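Side-chain contacts in diguanylate cyclase/phosphodiesterase (Caldicellulosiruptor saccharolyticus, PDB 3MTK), which forms the GGDEF domain of a longer GGDEF-EAL protein that probably acts as a phosphodiesterase on cyclic di-GMP: residues A[8-13]-A[80-85]; A[43-48]-A[154-159]; A[122-127]-A[149-154]. One frame throughout, in Å; residues are numbered along the deposited sequence.

Interaction 1: residues A[8-13]-A[80-85]; sequences FYDELT and AFKIGF
Asp10 and Thr13 belong to the D-x-L-T-G-L-P-N sequence motif of GGDEF domains, and here their loop, which follows the first helix, rests on Lys82 of the edge strand 79-84. Lys82 leads into the hairpin where this family carries its GGDEF signature, a degenerate version in this chain. With CG anti to the backbone N (chi1 -178°), the Asp10 carboxylate lies broadside to the lysine: Lys82 CG sits over its face, 3.5 Å from Asp10 CG. Thr13 adds its methyl, CG2 packing 3.5 Å from Lys82 CB. The charges come near without pairing, Asp10 OD2 and Lys82 NZ being 4.3 Å apart. Asp10 OD1 also takes the Thr13 amide in an Asx motif, although its placement is somewhat doubtful. Lys82 has further cover from Ile63 of helix 56-74 and from Phe88 on the next strand. Replacing Asp10 by alanine removes the carboxylate that flanks Lys82 CG and accepts from a bridging water, and would probably leave the lysine less covered and the loop without this water link. That water donates to both segments, reaching Asp10 OD2 at 3.1 Å and the backbone oxygen Lys82 O at 2.8 Å.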
# COMPACT_ATOMS: atom_id res chain seq x y z
N PHE A 8 -0.75 4.46 -16.86
CA PHE A 8 -0.47 4.98 -15.53
C PHE A 8 -1.42 4.68 -14.39
O PHE A 8 -1.05 4.84 -13.24
CB PHE A 8 -0.29 6.49 -15.63
CG PHE A 8 0.85 6.88 -16.52
CD1 PHE A 8 2.16 6.57 -16.17
CD2 PHE A 8 0.61 7.55 -17.72
CE1 PHE A 8 3.22 6.90 -17.01
CE2 PHE A 8 1.66 7.89 -18.57
CZ PHE A 8 2.96 7.57 -18.21
N TYR A 9 -2.63 4.25 -14.70
CA TYR A 9 -3.60 3.98 -13.65
C TYR A 9 -4.12 2.54 -13.63
O TYR A 9 -3.96 1.79 -14.60
CB TYR A 9 -4.77 4.95 -13.76
CG TYR A 9 -4.33 6.39 -13.69
CD1 TYR A 9 -4.22 7.05 -12.47
CD2 TYR A 9 -4.00 7.09 -14.85
CE1 TYR A 9 -3.79 8.37 -12.40
CE2 TYR A 9 -3.56 8.40 -14.79
CZ TYR A 9 -3.46 9.04 -13.57
OH TYR A 9 -3.03 10.35 -13.54
N ASP A 10 -4.74 2.18 -12.52
CA ASP A 10 -5.29 0.86 -12.34
C ASP A 10 -6.76 0.82 -12.74
O ASP A 10 -7.59 1.55 -12.21
CB ASP A 10 -5.10 0.41 -10.89
CG ASP A 10 -5.61 -0.99 -10.64
OD1 ASP A 10 -6.75 -1.15 -10.17
OD2 ASP A 10 -4.87 -1.95 -10.94
N GLU A 11 -7.07 -0.04 -13.70
CA GLU A 11 -8.42 -0.21 -14.21
C GLU A 11 -9.49 -0.22 -13.13
O GLU A 11 -10.30 0.71 -13.01
CB GLU A 11 -8.49 -1.51 -15.02
CG GLU A 11 -9.89 -1.91 -15.46
CD GLU A 11 -10.52 -0.87 -16.37
OE1 GLU A 11 -10.05 -0.71 -17.52
OE2 GLU A 11 -11.48 -0.20 -15.92
N LEU A 12 -9.49 -1.29 -12.33
CA LEU A 12 -10.47 -1.48 -11.26
C LEU A 12 -10.51 -0.42 -10.18
O LEU A 12 -11.59 -0.00 -9.74
CB LEU A 12 -10.25 -2.83 -10.58
CG LEU A 12 -11.29 -3.20 -9.52
CD1 LEU A 12 -12.50 -3.82 -10.21
CD2 LEU A 12 -10.71 -4.19 -8.51
N THR A 13 -9.35 0.01 -9.72
CA THR A 13 -9.31 0.98 -8.64
C THR A 13 -9.28 2.44 -9.04
O THR A 13 -9.82 3.29 -8.33
CB THR A 13 -8.11 0.70 -7.72
OG1 THR A 13 -8.24 1.46 -6.52
CG2 THR A 13 -6.83 1.13 -8.38
N ALA A 80 -1.47 7.48 -3.03
CA ALA A 80 -1.81 6.07 -2.89
C ALA A 80 -1.81 5.44 -4.27
O ALA A 80 -2.33 6.02 -5.23
CB ALA A 80 -3.19 5.94 -2.25
N PHE A 81 -1.22 4.24 -4.39
CA PHE A 81 -1.15 3.54 -5.67
C PHE A 81 -1.54 2.08 -5.58
O PHE A 81 -1.45 1.46 -4.51
CB PHE A 81 0.28 3.61 -6.22
CG PHE A 81 0.93 4.95 -6.08
CD1 PHE A 81 1.45 5.36 -4.86
CD2 PHE A 81 0.99 5.82 -7.16
CE1 PHE A 81 2.03 6.62 -4.71
CE2 PHE A 81 1.57 7.09 -7.03
CZ PHE A 81 2.09 7.48 -5.80
N LYS A 82 -1.96 1.52 -6.71
CA LYS A 82 -2.31 0.11 -6.78
C LYS A 82 -1.23 -0.48 -7.68
O LYS A 82 -1.25 -0.27 -8.89
CB LYS A 82 -3.68 -0.10 -7.40
CG LYS A 82 -4.07 -1.58 -7.52
CD LYS A 82 -4.37 -2.21 -6.16
CE LYS A 82 -4.58 -3.72 -6.24
NZ LYS A 82 -5.56 -4.16 -7.28
N ILE A 83 -0.30 -1.22 -7.09
CA ILE A 83 0.81 -1.78 -7.85
C ILE A 83 0.81 -3.28 -8.09
O ILE A 83 1.66 -3.80 -8.79
CB ILE A 83 2.14 -1.39 -7.19
CG1 ILE A 83 2.17 -1.91 -5.75
CG2 ILE A 83 2.30 0.12 -7.19
CD1 ILE A 83 3.44 -1.55 -5.02
N GLY A 84 -0.14 -3.98 -7.49
CA GLY A 84 -0.21 -5.42 -7.67
C GLY A 84 -1.63 -5.86 -7.41
O GLY A 84 -2.42 -5.10 -6.85
N PHE A 85 -1.96 -7.07 -7.84
CA PHE A 85 -3.30 -7.61 -7.65
C PHE A 85 -3.77 -7.44 -6.21
O PHE A 85 -4.91 -7.05 -5.96
CB PHE A 85 -3.30 -9.10 -8.02
CG PHE A 85 -4.36 -9.89 -7.33
CD1 PHE A 85 -5.70 -9.71 -7.65
CD2 PHE A 85 -4.02 -10.80 -6.33
CE1 PHE A 85 -6.70 -10.42 -6.98
CE2 PHE A 85 -5.01 -11.51 -5.65
CZ PHE A 85 -6.35 -11.32 -5.98
O HOH W 1 -1.81 -2.20 -10.89

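Interaction 2: residues A[43-48]-A[154-159]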
# COMPACT_ATOMS: atom_id res chain seq x y z
N GLU A 43 0.04 -5.17 1.77
CA GLU A 43 -0.42 -6.36 1.07
C GLU A 43 -1.70 -6.91 1.70
O GLU A 43 -1.79 -7.08 2.92
CB GLU A 43 0.68 -7.43 1.09
CG GLU A 43 0.31 -8.68 0.31
CD GLU A 43 1.44 -9.69 0.23
OE1 GLU A 43 2.61 -9.27 0.27
OE2 GLU A 43 1.15 -10.90 0.13
N VAL A 44 -2.69 -7.17 0.87
CA VAL A 44 -3.96 -7.73 1.34
C VAL A 44 -3.73 -9.24 1.43
O VAL A 44 -3.48 -9.89 0.41
CB VAL A 44 -5.10 -7.45 0.36
CG1 VAL A 44 -6.41 -7.82 0.99
CG2 VAL A 44 -5.10 -5.98 -0.04
N ARG A 45 -3.81 -9.81 2.62
CA ARG A 45 -3.56 -11.24 2.77
C ARG A 45 -4.68 -12.18 2.30
O ARG A 45 -5.86 -11.83 2.32
CB ARG A 45 -3.22 -11.58 4.22
CG ARG A 45 -2.04 -10.80 4.80
CD ARG A 45 -0.81 -10.93 3.93
NE ARG A 45 -0.45 -12.32 3.67
CZ ARG A 45 0.16 -13.12 4.54
NH1 ARG A 45 0.51 -12.67 5.73
NH2 ARG A 45 0.43 -14.38 4.21
N ASP A 46 -4.28 -13.36 1.86
CA ASP A 46 -5.18 -14.41 1.41
C ASP A 46 -6.33 -13.99 0.50
O ASP A 46 -7.45 -14.48 0.63
CB ASP A 46 -5.71 -15.14 2.63
CG ASP A 46 -4.58 -15.56 3.56
OD1 ASP A 46 -3.67 -16.30 3.10
OD2 ASP A 46 -4.59 -15.14 4.74
N LEU A 47 -6.03 -13.09 -0.43
CA LEU A 47 -7.00 -12.58 -1.38
C LEU A 47 -7.46 -13.69 -2.35
O LEU A 47 -8.56 -13.61 -2.89
CB LEU A 47 -6.38 -11.41 -2.15
CG LEU A 47 -7.22 -10.34 -2.83
CD1 LEU A 47 -8.19 -9.72 -1.88
CD2 LEU A 47 -6.27 -9.28 -3.37
N GLU A 48 -6.62 -14.71 -2.55
CA GLU A 48 -6.99 -15.83 -3.44
C GLU A 48 -8.07 -16.68 -2.81
O GLU A 48 -9.04 -17.06 -3.47
CB GLU A 48 -5.78 -16.73 -3.76
CG GLU A 48 -4.66 -16.08 -4.58
CD GLU A 48 -3.60 -17.09 -5.05
OE1 GLU A 48 -3.13 -17.90 -4.22
OE2 GLU A 48 -3.24 -17.04 -6.25
N GLU A 154 6.88 -12.54 10.29
CA GLU A 154 6.53 -12.15 11.65
C GLU A 154 5.08 -12.54 11.94
O GLU A 154 4.72 -12.81 13.09
CB GLU A 154 6.72 -10.65 11.81
CG GLU A 154 7.13 -10.22 13.19
CD GLU A 154 8.56 -10.63 13.51
OE1 GLU A 154 9.47 -10.13 12.82
OE2 GLU A 154 8.76 -11.44 14.43
N GLY A 155 4.25 -12.55 10.91
CA GLY A 155 2.86 -12.91 11.10
C GLY A 155 1.89 -11.95 10.44
O GLY A 155 2.30 -10.93 9.88
N LEU A 156 0.61 -12.28 10.49
CA LEU A 156 -0.42 -11.43 9.90
C LEU A 156 -0.53 -10.11 10.64
O LEU A 156 -0.30 -10.04 11.84
CB LEU A 156 -1.79 -12.13 9.96
CG LEU A 156 -2.04 -13.38 9.11
CD1 LEU A 156 -3.43 -13.90 9.43
CD2 LEU A 156 -1.93 -13.05 7.63
N ASN A 157 -0.88 -9.06 9.91
CA ASN A 157 -1.06 -7.73 10.48
C ASN A 157 0.15 -7.19 11.22
O ASN A 157 0.03 -6.54 12.26
CB ASN A 157 -2.26 -7.77 11.41
CG ASN A 157 -3.50 -8.29 10.72
OD1 ASN A 157 -4.20 -9.14 11.27
ND2 ASN A 157 -3.78 -7.80 9.52
N GLU A 158 1.33 -7.48 10.70
CA GLU A 158 2.55 -7.00 11.32
C GLU A 158 3.20 -6.10 10.26
O GLU A 158 2.93 -6.25 9.07
CB GLU A 158 3.45 -8.19 11.67
CG GLU A 158 4.04 -8.15 13.08
CD GLU A 158 3.08 -8.63 14.17
OE1 GLU A 158 2.65 -9.80 14.12
OE2 GLU A 158 2.77 -7.84 15.08
N TYR A 159 4.03 -5.16 10.70
CA TYR A 159 4.69 -4.25 9.77
C TYR A 159 6.16 -4.06 10.11
O TYR A 159 6.56 -4.19 11.27
CB TYR A 159 4.01 -2.88 9.77
CG TYR A 159 4.14 -2.13 11.08
CD1 TYR A 159 3.20 -2.27 12.10
CD2 TYR A 159 5.20 -1.25 11.29
CE1 TYR A 159 3.30 -1.56 13.29
CE2 TYR A 159 5.32 -0.52 12.47
CZ TYR A 159 4.36 -0.68 13.47
OH TYR A 159 4.47 0.05 14.63
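The nonpolar part of this contact is one methyl group against one folded arginine: Leu156 CD2 lies over a face of the Arg45 guanidinium. It comes closest at Arg45 NH1, 3.1 Å from Leu156 CD2, and stands 3.7 Å from Arg45 CZ. The same Leu156 CD2 also meets the base of the side chain, 3.6 Å from Arg45 CG. A single methyl can touch both ends because the arginine doubles back, with bends at chi2 and chi3 (each -54°) that curl the guanidinium over its own methylenes. With Leu156 CD1 continuing the extended chain (chi2 176°), the other branch, CD2, is the one that meets the arginine. Asp46 lies at the margin, its OD2 4.4 Å from Leu156 CD2.

Polar bonds do not cross between the two segments; backbone pairing through a third element does the joining. Strand 123-129 and the residue before it lie between them: Asn122 pairs with Arg45 through the backbone, and Phe123 with Asn157. The contact thus joins two turns at the same end of the central sheet, one after strand 37-44 and the other where the chain leaves helix 137-154 through Gly155, with positive phi.

With a methyl laid on the flat face of a cation, the chemistry is that of van der Waals packing at the surface; it makes no directional bond, and this contact by itself does not fix where the N-H groups point.

Interaction 3: residues A[122-127]-A[149-154]; sequences NFNIGA and IKAKEE
Asn124 lays its amide flat against Lys152 where helix 137-154 covers strand 123-129. Strand, helix and the parallel neighbouring strand 159-163 make a beta-alpha-beta crossover within the GGDEF fold. The short segments approach to 7.2 Å between axes and run largely antiparallel, their directions 143° apart.

Lys152 CG stands over the face of the amide, 3.6 Å from Asn124 CG and 3.8 Å from Asn124 CB, so the lysine meets the asparagine with an aliphatic methylene. This overlap does not depend on which end of the amide is oxygen and which is nitrogen. Past that methylene the lysine turns away: a bend at chi3 (-63°) directs its ammonium end along the helix, and NZ forms a salt bridge with Glu43 of strand 37-44.

Ala151 is the other helix residue pressed to the strand. Its methyl points at the backbone, with Ala151 CB 3.7 Å from the carbonyl oxygen Ile125 O, and its own carbonyl oxygen lies off the plane of the Asn124 amide. Strand residues alternate accordingly. Asn124 faces the helix, as does Gly126, which has no side chain to place there, whereas Ile125 turns to the other side of the sheet, against Ile101 and Met104 of helix 97-108. Val160 of strand 159-163 also packs on Ala151.

Chemically, the lysine is divided in two, its methylene serving as a nonpolar lid on a buried amide while its charge is paired with a glutamate of another strand. The Asn124 amide is therefore probably limited in its rotation by the methylene packed on one face.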
# COMPACT_ATOMS: atom_id res chain seq x y z
N ASN A 122 -7.01 -9.48 6.32
CA ASN A 122 -5.75 -9.25 7.01
C ASN A 122 -4.78 -8.58 6.06
O ASN A 122 -4.95 -8.66 4.84
CB ASN A 122 -5.17 -10.57 7.48
CG ASN A 122 -5.92 -11.11 8.66
OD1 ASN A 122 -5.98 -12.32 8.87
ND2 ASN A 122 -6.49 -10.21 9.45
N PHE A 123 -3.78 -7.91 6.63
CA PHE A 123 -2.78 -7.20 5.84
C PHE A 123 -1.40 -7.37 6.44
O PHE A 123 -1.23 -8.01 7.48
CB PHE A 123 -3.07 -5.69 5.82
CG PHE A 123 -4.46 -5.31 5.35
CD1 PHE A 123 -5.57 -5.47 6.18
CD2 PHE A 123 -4.66 -4.78 4.08
CE1 PHE A 123 -6.84 -5.11 5.75
CE2 PHE A 123 -5.93 -4.41 3.65
CZ PHE A 123 -7.02 -4.58 4.49
N ASN A 124 -0.42 -6.78 5.76
CA ASN A 124 0.96 -6.74 6.20
C ASN A 124 1.52 -5.48 5.55
O ASN A 124 1.09 -5.09 4.45
CB ASN A 124 1.73 -7.98 5.78
CG ASN A 124 1.76 -9.03 6.89
OD1 ASN A 124 2.37 -8.82 7.95
ND2 ASN A 124 1.08 -10.15 6.66
N ILE A 125 2.44 -4.83 6.24
CA ILE A 125 3.00 -3.59 5.74
C ILE A 125 4.51 -3.52 5.79
O ILE A 125 5.13 -3.83 6.81
CB ILE A 125 2.41 -2.40 6.52
CG1 ILE A 125 0.97 -2.17 6.06
CG2 ILE A 125 3.25 -1.16 6.32
CD1 ILE A 125 0.24 -1.05 6.82
N GLY A 126 5.10 -3.12 4.67
CA GLY A 126 6.53 -2.96 4.58
C GLY A 126 6.75 -1.50 4.24
O GLY A 126 6.13 -0.97 3.31
N ALA A 127 7.63 -0.82 4.98
CA ALA A 127 7.87 0.60 4.72
C ALA A 127 9.36 0.93 4.64
O ALA A 127 10.20 0.23 5.21
CB ALA A 127 7.20 1.45 5.79
N ILE A 149 8.24 -8.76 3.21
CA ILE A 149 8.57 -10.16 3.39
C ILE A 149 8.86 -10.41 4.88
O ILE A 149 8.31 -11.33 5.49
CB ILE A 149 9.80 -10.55 2.54
CG1 ILE A 149 9.49 -10.35 1.06
CG2 ILE A 149 10.20 -12.00 2.81
CD1 ILE A 149 10.67 -10.56 0.12
N LYS A 150 9.70 -9.58 5.47
CA LYS A 150 10.05 -9.72 6.88
C LYS A 150 8.81 -9.63 7.77
O LYS A 150 8.74 -10.28 8.82
CB LYS A 150 11.04 -8.63 7.30
CG LYS A 150 12.32 -8.59 6.46
CD LYS A 150 13.19 -9.83 6.67
CE LYS A 150 14.51 -9.72 5.91
NZ LYS A 150 15.35 -10.95 6.01
N ALA A 151 7.85 -8.83 7.34
CA ALA A 151 6.63 -8.63 8.11
C ALA A 151 5.73 -9.86 8.07
O ALA A 151 5.10 -10.21 9.07
CB ALA A 151 5.87 -7.39 7.60
N LYS A 152 5.66 -10.51 6.91
CA LYS A 152 4.81 -11.68 6.80
C LYS A 152 5.38 -12.87 7.57
O LYS A 152 4.63 -13.72 8.05
CB LYS A 152 4.59 -12.02 5.33
CG LYS A 152 3.84 -10.93 4.58
CD LYS A 152 3.36 -11.39 3.20
CE LYS A 152 4.52 -11.74 2.28
NZ LYS A 152 4.05 -12.14 0.93
N GLU A 153 6.70 -12.93 7.70
CA GLU A 153 7.34 -14.01 8.45
C GLU A 153 6.94 -13.81 9.91
O GLU A 153 6.72 -14.76 10.66
CB GLU A 153 8.86 -13.94 8.37
CG GLU A 153 9.45 -13.68 7.01
CD GLU A 153 10.97 -13.73 7.04
OE1 GLU A 153 11.57 -13.15 7.97
OE2 GLU A 153 11.57 -14.34 6.13
N GLU A 154 6.88 -12.54 10.29
CA GLU A 154 6.53 -12.15 11.65
C GLU A 154 5.08 -12.54 11.94
O GLU A 154 4.72 -12.81 13.09
CB GLU A 154 6.72 -10.65 11.81
CG GLU A 154 7.13 -10.22 13.19
CD GLU A 154 8.56 -10.63 13.51
OE1 GLU A 154 9.47 -10.13 12.82
OE2 GLU A 154 8.76 -11.44 14.43

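Overall arrangement
All three contacts lie in one GGDEF domain and reach its central mixed sheet. Interaction 1 is at the edge strand 79-84; interactions 2 and 3 gather round the neighbouring inner strands 37-44 and 123-129, with centres 6 Å apart. They share Glu154, and interaction 3 is nested inside the chain loop closed by interaction 2. The centre of interaction 1 is about 19 Å from that of interaction 2 and about 20 Å from that of interaction 3. Along the sequence it crosses interaction 2 but closes before interaction 3 opens. Phe85 packs on Leu47 between interactions 1 and 2. Segments distant in sequence thus bring the loop after helix 3-8, the turn after strand 37-44 and helix 137-154 against a single sheet.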